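Local coordinates for protein Epf (Streptococcus pyogenes, PDB 4ES8) that acts as a cell-surface adhesin that binds to cells through an N-terminal domain containing a carbohydrate-binding module, at residues W32-D37 and K139-S144; A100-T105 and I133-N138; G247-L252 and T262-K267. One frame throughout, in Å; residues are numbered along the deposited sequence. Where two conformers were deposited one is given.

Interaction 1 (W32-D37 and K139-S144); sequences WEVSAD and KTTDDS
Lys139 meets the turn at Val34 to Ala36 with CG anti to the carbonyl carbon (chi1 -52°); bends at chi3 (76°) and chi4 (48°) turn CE and then NZ toward the turn carbonyls. On the other side, Val34 holds CG1 anti to its backbone N, and that methyl lies against the Lys139 backbone, 3.2 Å from Lys139 O. The ammonium ends among the carbonyls of the type I turn from Glu33 to Ala36. Lys139 NZ donates to Ala36 O, arriving well above the plane of that carbonyl; the modelled 2.5 Å between them is shorter than usual for such a bond, and its exact length is doubtful. A second bond runs from Lys139 NZ to Val34 O at 3.2 Å, with the donor only modestly tilted from the carbonyl plane. The dipoles of these two carbonyls would be expected to stabilise the positive charge. Ser39 OG bonds to both Val34 O and Ala36 O, which gives these two acceptors a shared second partner. On the other branch of Val34, CG2 meets Thr141 CG2 at 3.8 Å, the two side chains crossing at about a right angle. A water links Lys139 NZ weakly to Asp37 OD1.

A lysine ammonium bonding turn carbonyls thus joins two loops at the surface: the one after strand 26-27, leading to strand 41-46, and the one after strand 127-135. Val34 and Thr141 both rest on Phe54 of strand 51-54, while Val34 also touches Arg42 of strand 41-46.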
# COMPACT_ATOMS: atom_id res chain seq x y z
N TRP A 32 10.20 13.29 14.37
CA TRP A 32 9.48 12.74 15.52
C TRP A 32 8.32 13.67 15.99
O TRP A 32 7.51 13.24 16.82
CB TRP A 32 10.40 12.49 16.72
CG TRP A 32 11.56 11.59 16.45
CD1 TRP A 32 12.87 11.85 16.72
CD2 TRP A 32 11.50 10.22 16.00
NE1 TRP A 32 13.64 10.75 16.44
CE2 TRP A 32 12.83 9.74 15.98
CE3 TRP A 32 10.46 9.36 15.58
CZ2 TRP A 32 13.15 8.43 15.58
CZ3 TRP A 32 10.78 8.08 15.14
CH2 TRP A 32 12.11 7.63 15.13
N GLU A 33 8.30 14.94 15.53
CA GLU A 33 7.27 15.91 15.93
C GLU A 33 5.91 15.30 15.64
O GLU A 33 5.54 15.09 14.49
CB GLU A 33 7.50 17.24 15.21
CG GLU A 33 6.61 18.32 15.81
CD GLU A 33 6.71 19.67 15.13
OE1 GLU A 33 7.31 19.77 14.04
OE2 GLU A 33 6.22 20.65 15.74
N VAL A 34 5.20 14.94 16.70
CA VAL A 34 3.99 14.11 16.62
C VAL A 34 2.94 14.68 15.64
O VAL A 34 2.45 13.93 14.81
CB VAL A 34 3.44 13.86 18.05
CG1 VAL A 34 2.10 13.15 18.04
CG2 VAL A 34 4.44 13.08 18.89
N SER A 35 2.64 15.99 15.72
CA SER A 35 1.64 16.68 14.91
C SER A 35 2.11 16.98 13.49
O SER A 35 1.29 17.35 12.63
CB SER A 35 1.25 18.01 15.57
OG SER A 35 2.30 18.97 15.46
N ALA A 36 3.42 16.89 13.24
CA ALA A 36 3.96 17.26 11.94
C ALA A 36 3.53 16.29 10.85
O ALA A 36 3.49 15.07 11.06
CB ALA A 36 5.48 17.32 12.00
N ASP A 37 3.23 16.84 9.67
CA ASP A 37 2.85 15.98 8.56
C ASP A 37 4.06 15.11 8.21
O ASP A 37 5.22 15.55 8.26
CB ASP A 37 2.34 16.80 7.36
CG ASP A 37 2.09 16.03 6.08
OD1 ASP A 37 1.30 15.03 6.12
OD2 ASP A 37 2.67 16.40 5.05
N LYS A 139 -0.53 9.92 15.10
CA LYS A 139 -0.09 11.26 15.49
C LYS A 139 -0.58 11.63 16.92
O LYS A 139 -1.00 12.77 17.19
CB LYS A 139 -0.56 12.31 14.44
CG LYS A 139 -0.16 11.92 13.02
CD LYS A 139 -0.81 12.83 11.96
CE LYS A 139 -0.16 14.18 11.85
NZ LYS A 139 1.31 14.06 11.78
N THR A 140 -0.48 10.65 17.83
CA THR A 140 -0.76 10.86 19.25
C THR A 140 0.34 10.20 20.07
O THR A 140 0.91 9.19 19.62
CB THR A 140 -2.14 10.33 19.69
OG1 THR A 140 -2.15 8.89 19.61
CG2 THR A 140 -3.30 10.90 18.86
N THR A 141 0.60 10.71 21.29
CA THR A 141 1.63 10.13 22.14
C THR A 141 1.11 8.93 22.94
O THR A 141 1.85 8.40 23.79
CB THR A 141 2.25 11.17 23.09
OG1 THR A 141 1.20 11.74 23.87
CG2 THR A 141 3.04 12.24 22.33
N ASP A 142 -0.13 8.48 22.68
CA ASP A 142 -0.63 7.28 23.35
C ASP A 142 -1.06 6.24 22.29
O ASP A 142 -1.77 5.27 22.58
CB ASP A 142 -1.74 7.60 24.38
CG ASP A 142 -3.02 8.14 23.79
OD1 ASP A 142 -3.00 8.63 22.64
OD2 ASP A 142 -4.07 8.03 24.47
N ASP A 143 -0.54 6.40 21.04
CA ASP A 143 -0.81 5.39 20.03
C ASP A 143 -0.19 4.07 20.48
O ASP A 143 0.75 4.05 21.28
CB ASP A 143 -0.23 5.82 18.66
CG ASP A 143 -0.79 5.06 17.47
OD1 ASP A 143 -1.87 4.39 17.61
OD2 ASP A 143 -0.17 5.12 16.38
N SER A 144 -0.77 2.98 20.01
CA SER A 144 -0.33 1.64 20.38
C SER A 144 -0.68 0.68 19.29
O SER A 144 -1.47 1.04 18.39
CB SER A 144 -1.00 1.22 21.69
OG SER A 144 -2.40 1.12 21.48
O HOH W 1 1.09 12.79 8.64

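Interaction 2 (A100-T105 and I133-N138); sequences AFKVNT and IGSAFN
Lys102, on strand 97-105, reaches Ser135 at the end of strand 127-135. Its CB sits beside Phe137 CB at 4.1 Å. CG is anti to the carbonyl carbon (chi1 -81°) and the chain is extended from there on; CD and CE pass close to the Ser135 carbonyl, CE coming within 3.3 Å of Ser135 O. At the tip, Lys102 NZ donates to Ser135 O at 2.8 Å, approaching from above the carbonyl plane; the same oxygen also accepts from Ser187 OG. Ser135 OG is also 2.8 Å from Lys102 NZ. A water accepts from both Lys102 NZ and Ser135 N, joining the ammonium to the strand's backbone by a second route. Gly134 has no side chain where the end of the Lys102 chain passes it.

Two residues on, the Asn104 carboxamide faces the backbone of Phe137. Phe137 N donates to Asn104 OD1 at 2.7 Å (N-H...O 151°), in the plane of the amide and on a lone pair. Asn104 ND2 returns a bond at 3.1 Å (161°): ND2 meets a lone pair of Phe137 O, which lies near the plane of the Asn104 carboxamide. The methyl of Ala136 packs against Asn104 OD1 at 3.6 Å.

Strands 97-105 and 127-135 each pair with strand 186-194, and these two polar side chains reach across to join the segments. The carboxamide uses both its acceptor and its donor on a single residue's backbone, which fixes its flip and its plane, while the ammonium of this largely buried lysine meets neutral oxygens from Ser135 and water, a setting that probably spreads its charge over their dipoles.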
# COMPACT_ATOMS: atom_id res chain seq x y z
N ALA A 100 10.03 -0.51 17.89
CA ALA A 100 9.42 -0.57 16.57
C ALA A 100 9.14 0.82 16.08
O ALA A 100 8.74 1.69 16.87
CB ALA A 100 8.13 -1.37 16.60
N PHE A 101 9.29 1.02 14.78
CA PHE A 101 8.92 2.26 14.13
C PHE A 101 7.74 2.05 13.19
O PHE A 101 7.61 0.97 12.59
CB PHE A 101 10.09 2.83 13.31
CG PHE A 101 11.32 3.05 14.17
CD1 PHE A 101 11.31 3.98 15.20
CD2 PHE A 101 12.50 2.35 13.91
CE1 PHE A 101 12.44 4.17 16.00
CE2 PHE A 101 13.62 2.56 14.70
CZ PHE A 101 13.60 3.48 15.73
N LYS A 102 6.91 3.07 13.01
CA LYS A 102 5.88 3.04 11.98
C LYS A 102 6.17 4.16 11.02
O LYS A 102 6.20 5.33 11.42
CB LYS A 102 4.45 3.16 12.57
CG LYS A 102 3.93 1.83 13.10
CD LYS A 102 2.45 1.95 13.51
CE LYS A 102 1.81 0.60 13.59
NZ LYS A 102 0.32 0.72 13.79
N VAL A 103 6.41 3.81 9.76
CA VAL A 103 6.59 4.81 8.70
C VAL A 103 5.32 4.80 7.88
O VAL A 103 4.92 3.77 7.31
CB VAL A 103 7.84 4.55 7.86
CG1 VAL A 103 7.95 5.61 6.77
CG2 VAL A 103 9.09 4.59 8.74
N ASN A 104 4.61 5.93 7.93
CA ASN A 104 3.29 6.02 7.33
C ASN A 104 3.29 6.14 5.81
O ASN A 104 4.25 6.62 5.21
CB ASN A 104 2.54 7.23 7.89
CG ASN A 104 1.96 6.98 9.27
OD1 ASN A 104 2.06 5.89 9.85
ND2 ASN A 104 1.34 8.02 9.83
N THR A 105 2.21 5.65 5.22
CA THR A 105 1.92 5.86 3.81
C THR A 105 0.88 6.96 3.67
O THR A 105 0.20 7.32 4.66
CB THR A 105 1.37 4.56 3.14
OG1 THR A 105 0.01 4.36 3.57
CG2 THR A 105 2.22 3.31 3.47
N ILE A 133 3.08 -5.04 8.25
CA ILE A 133 2.19 -3.96 7.82
C ILE A 133 1.30 -3.66 9.03
O ILE A 133 0.91 -4.57 9.76
CB ILE A 133 1.35 -4.34 6.57
CG1 ILE A 133 2.26 -4.85 5.43
CG2 ILE A 133 0.48 -3.14 6.11
CD1 ILE A 133 3.34 -3.90 4.96
N GLY A 134 0.97 -2.39 9.23
CA GLY A 134 0.08 -2.06 10.32
C GLY A 134 -0.77 -0.84 10.03
O GLY A 134 -0.70 -0.26 8.94
N SER A 135 -1.58 -0.44 11.03
CA SER A 135 -2.32 0.81 10.90
C SER A 135 -1.34 1.98 10.83
O SER A 135 -0.20 1.88 11.30
CB SER A 135 -3.20 1.00 12.13
OG SER A 135 -2.44 0.97 13.33
N ALA A 136 -1.77 3.13 10.28
CA ALA A 136 -0.89 4.29 10.30
C ALA A 136 -0.68 4.76 11.72
O ALA A 136 -1.59 4.61 12.56
CB ALA A 136 -1.52 5.42 9.49
N PHE A 137 0.49 5.32 12.00
CA PHE A 137 0.75 6.02 13.27
C PHE A 137 -0.28 7.15 13.30
O PHE A 137 -0.44 7.88 12.31
CB PHE A 137 2.18 6.53 13.29
CG PHE A 137 2.45 7.60 14.33
CD1 PHE A 137 2.17 7.37 15.68
CD2 PHE A 137 3.07 8.80 13.98
CE1 PHE A 137 2.46 8.34 16.65
CE2 PHE A 137 3.37 9.76 14.95
CZ PHE A 137 3.05 9.52 16.27
N ASN A 138 -1.04 7.22 14.39
CA ASN A 138 -2.17 8.15 14.45
C ASN A 138 -1.83 9.55 15.01
O ASN A 138 -2.75 10.31 15.29
CB ASN A 138 -3.34 7.50 15.22
CG ASN A 138 -3.18 7.50 16.71
OD1 ASN A 138 -2.15 7.91 17.23
ND2 ASN A 138 -4.26 7.15 17.44
O HOH W 2 -0.89 -1.86 13.50

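Interaction 3 (G247-L252 and T262-K267); sequences GDEISL and TVTVTK
Gly247 opens the contact by donating its N-H to Val265 O at 3.0 Å, just before strand 248-253 begins. Its backbone angles (phi 93°) suit a residue without a side chain. Asp248 then accepts from Val265 N at 2.9 Å through its carbonyl O, nearly along the C=O axis, while its carboxylate turns elsewhere, to Arg242, Gln297 and Ser218. Glu249 and Thr264 form a non-hydrogen-bonded antiparallel pair, but Glu249 CG, anti to the backbone N (chi1 178°), meets Thr262 CG2 at 3.6 Å. The two segments belong to the hairpin of strands 248-253 and 259-264; 259-264 is outermost within this chain in the four-stranded sheet of the C-terminal part of the fragment, consistent with a fibronectin-like fold. Ile250 follows as the hydrogen-bonded partner of Val263: its N donates to Val263 O at 2.7 Å and its O accepts from Val263 N at 2.9 Å. On the face carrying Ile250, its CB lies 3.9 Å from Val263 CG2, and CD1 reaches Val265 CG2 at 3.7 Å; Leu234, Leu236 and Ile275 pack onto the same isoleucine. Ser251 comes last, set opposite Thr262 on the other face, with Ser251 OG 3.7 Å from Thr262 OG1.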
# COMPACT_ATOMS: atom_id res chain seq x y z
N GLY A 247 -10.53 3.04 -9.57
CA GLY A 247 -9.32 3.58 -10.18
C GLY A 247 -9.04 3.08 -11.59
O GLY A 247 -8.15 3.62 -12.25
N ASP A 248 -9.74 2.04 -12.04
CA ASP A 248 -9.53 1.56 -13.41
C ASP A 248 -10.21 2.50 -14.39
O ASP A 248 -11.38 2.87 -14.20
CB ASP A 248 -10.08 0.14 -13.57
CG ASP A 248 -9.26 -0.94 -12.89
OD1 ASP A 248 -8.42 -0.60 -12.03
OD2 ASP A 248 -9.47 -2.12 -13.21
N GLU A 249 -9.47 2.89 -15.43
CA GLU A 249 -9.95 3.76 -16.48
C GLU A 249 -10.32 2.91 -17.68
O GLU A 249 -9.43 2.30 -18.28
CB GLU A 249 -8.87 4.79 -16.84
CG GLU A 249 -9.28 5.71 -17.98
CD GLU A 249 -8.15 6.49 -18.61
OE1 GLU A 249 -7.35 5.89 -19.38
OE2 GLU A 249 -8.05 7.70 -18.32
N ILE A 250 -11.61 2.85 -18.01
CA ILE A 250 -12.09 2.06 -19.15
C ILE A 250 -12.23 2.94 -20.40
O ILE A 250 -12.99 3.90 -20.36
CB ILE A 250 -13.45 1.38 -18.83
CG1 ILE A 250 -13.37 0.49 -17.56
CG2 ILE A 250 -13.93 0.56 -20.05
CD1 ILE A 250 -14.73 0.10 -17.02
N SER A 251 -11.55 2.57 -21.49
CA SER A 251 -11.69 3.28 -22.78
C SER A 251 -12.41 2.35 -23.75
O SER A 251 -12.01 1.19 -23.88
CB SER A 251 -10.33 3.69 -23.32
OG SER A 251 -9.76 4.65 -22.45
N LEU A 252 -13.49 2.84 -24.37
CA LEU A 252 -14.29 2.05 -25.33
C LEU A 252 -14.12 2.64 -26.71
O LEU A 252 -14.27 3.85 -26.87
CB LEU A 252 -15.77 2.08 -24.92
CG LEU A 252 -16.76 1.41 -25.87
CD1 LEU A 252 -16.58 -0.11 -25.84
CD2 LEU A 252 -18.21 1.75 -25.47
N THR A 262 -14.75 7.27 -22.30
CA THR A 262 -13.82 6.87 -21.25
C THR A 262 -14.56 7.05 -19.92
O THR A 262 -15.26 8.06 -19.75
CB THR A 262 -12.55 7.73 -21.31
OG1 THR A 262 -11.97 7.62 -22.61
CG2 THR A 262 -11.54 7.31 -20.28
N VAL A 263 -14.43 6.06 -19.01
CA VAL A 263 -15.04 6.16 -17.68
C VAL A 263 -14.02 5.69 -16.65
O VAL A 263 -13.24 4.79 -16.96
CB VAL A 263 -16.39 5.40 -17.49
CG1 VAL A 263 -17.49 5.97 -18.38
CG2 VAL A 263 -16.23 3.90 -17.71
N THR A 264 -14.05 6.27 -15.45
CA THR A 264 -13.20 5.81 -14.35
C THR A 264 -14.11 5.11 -13.34
O THR A 264 -15.13 5.69 -12.93
CB THR A 264 -12.40 6.96 -13.72
OG1 THR A 264 -11.50 7.48 -14.69
CG2 THR A 264 -11.61 6.50 -12.50
N VAL A 265 -13.76 3.87 -12.95
CA VAL A 265 -14.55 3.10 -12.00
C VAL A 265 -14.39 3.70 -10.59
O VAL A 265 -13.27 4.05 -10.18
CB VAL A 265 -14.14 1.62 -12.04
CG1 VAL A 265 -14.94 0.80 -11.04
CG2 VAL A 265 -14.29 1.05 -13.46
N THR A 266 -15.52 3.82 -9.87
CA THR A 266 -15.53 4.40 -8.54
C THR A 266 -15.43 3.30 -7.47
O THR A 266 -15.43 2.10 -7.79
CB THR A 266 -16.79 5.28 -8.37
OG1 THR A 266 -17.93 4.46 -8.65
CG2 THR A 266 -16.78 6.49 -9.31
N LYS A 267 -15.37 3.71 -6.19
CA LYS A 267 -15.17 2.78 -5.08
C LYS A 267 -16.27 1.74 -5.01
O LYS A 267 -17.46 2.08 -4.87
CB LYS A 267 -15.09 3.55 -3.75
CG LYS A 267 -14.80 2.63 -2.57
CD LYS A 267 -14.64 3.40 -1.27
CE LYS A 267 -14.32 2.43 -0.15
NZ LYS A 267 -14.07 3.12 1.14

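Interactions 1 and 2 are neighbours in the N-terminal part of the chain, their centres about 11 Å apart. Residues 100-105 and 133-138 fall within the span that 32-37 and 139-144 bring together, and Asn138 is followed directly by Lys139. They touch directly: Asp143 OD2 lies 3.0 Å from Asn138 N, a probable hydrogen bond, and Trp32 CH2 packs on Phe101 CE1 at 3.6 Å. Interaction 2 joins a sheet strand to the loop leaving strand 127-135; interaction 1 joins that same loop to the one after strand 26-27. Interaction 3 follows later, in a separate four-stranded sheet, its centre about 37 Å from interaction 1 and 31 Å from interaction 2, consistent with an elongated adhesin of distinct beta domains.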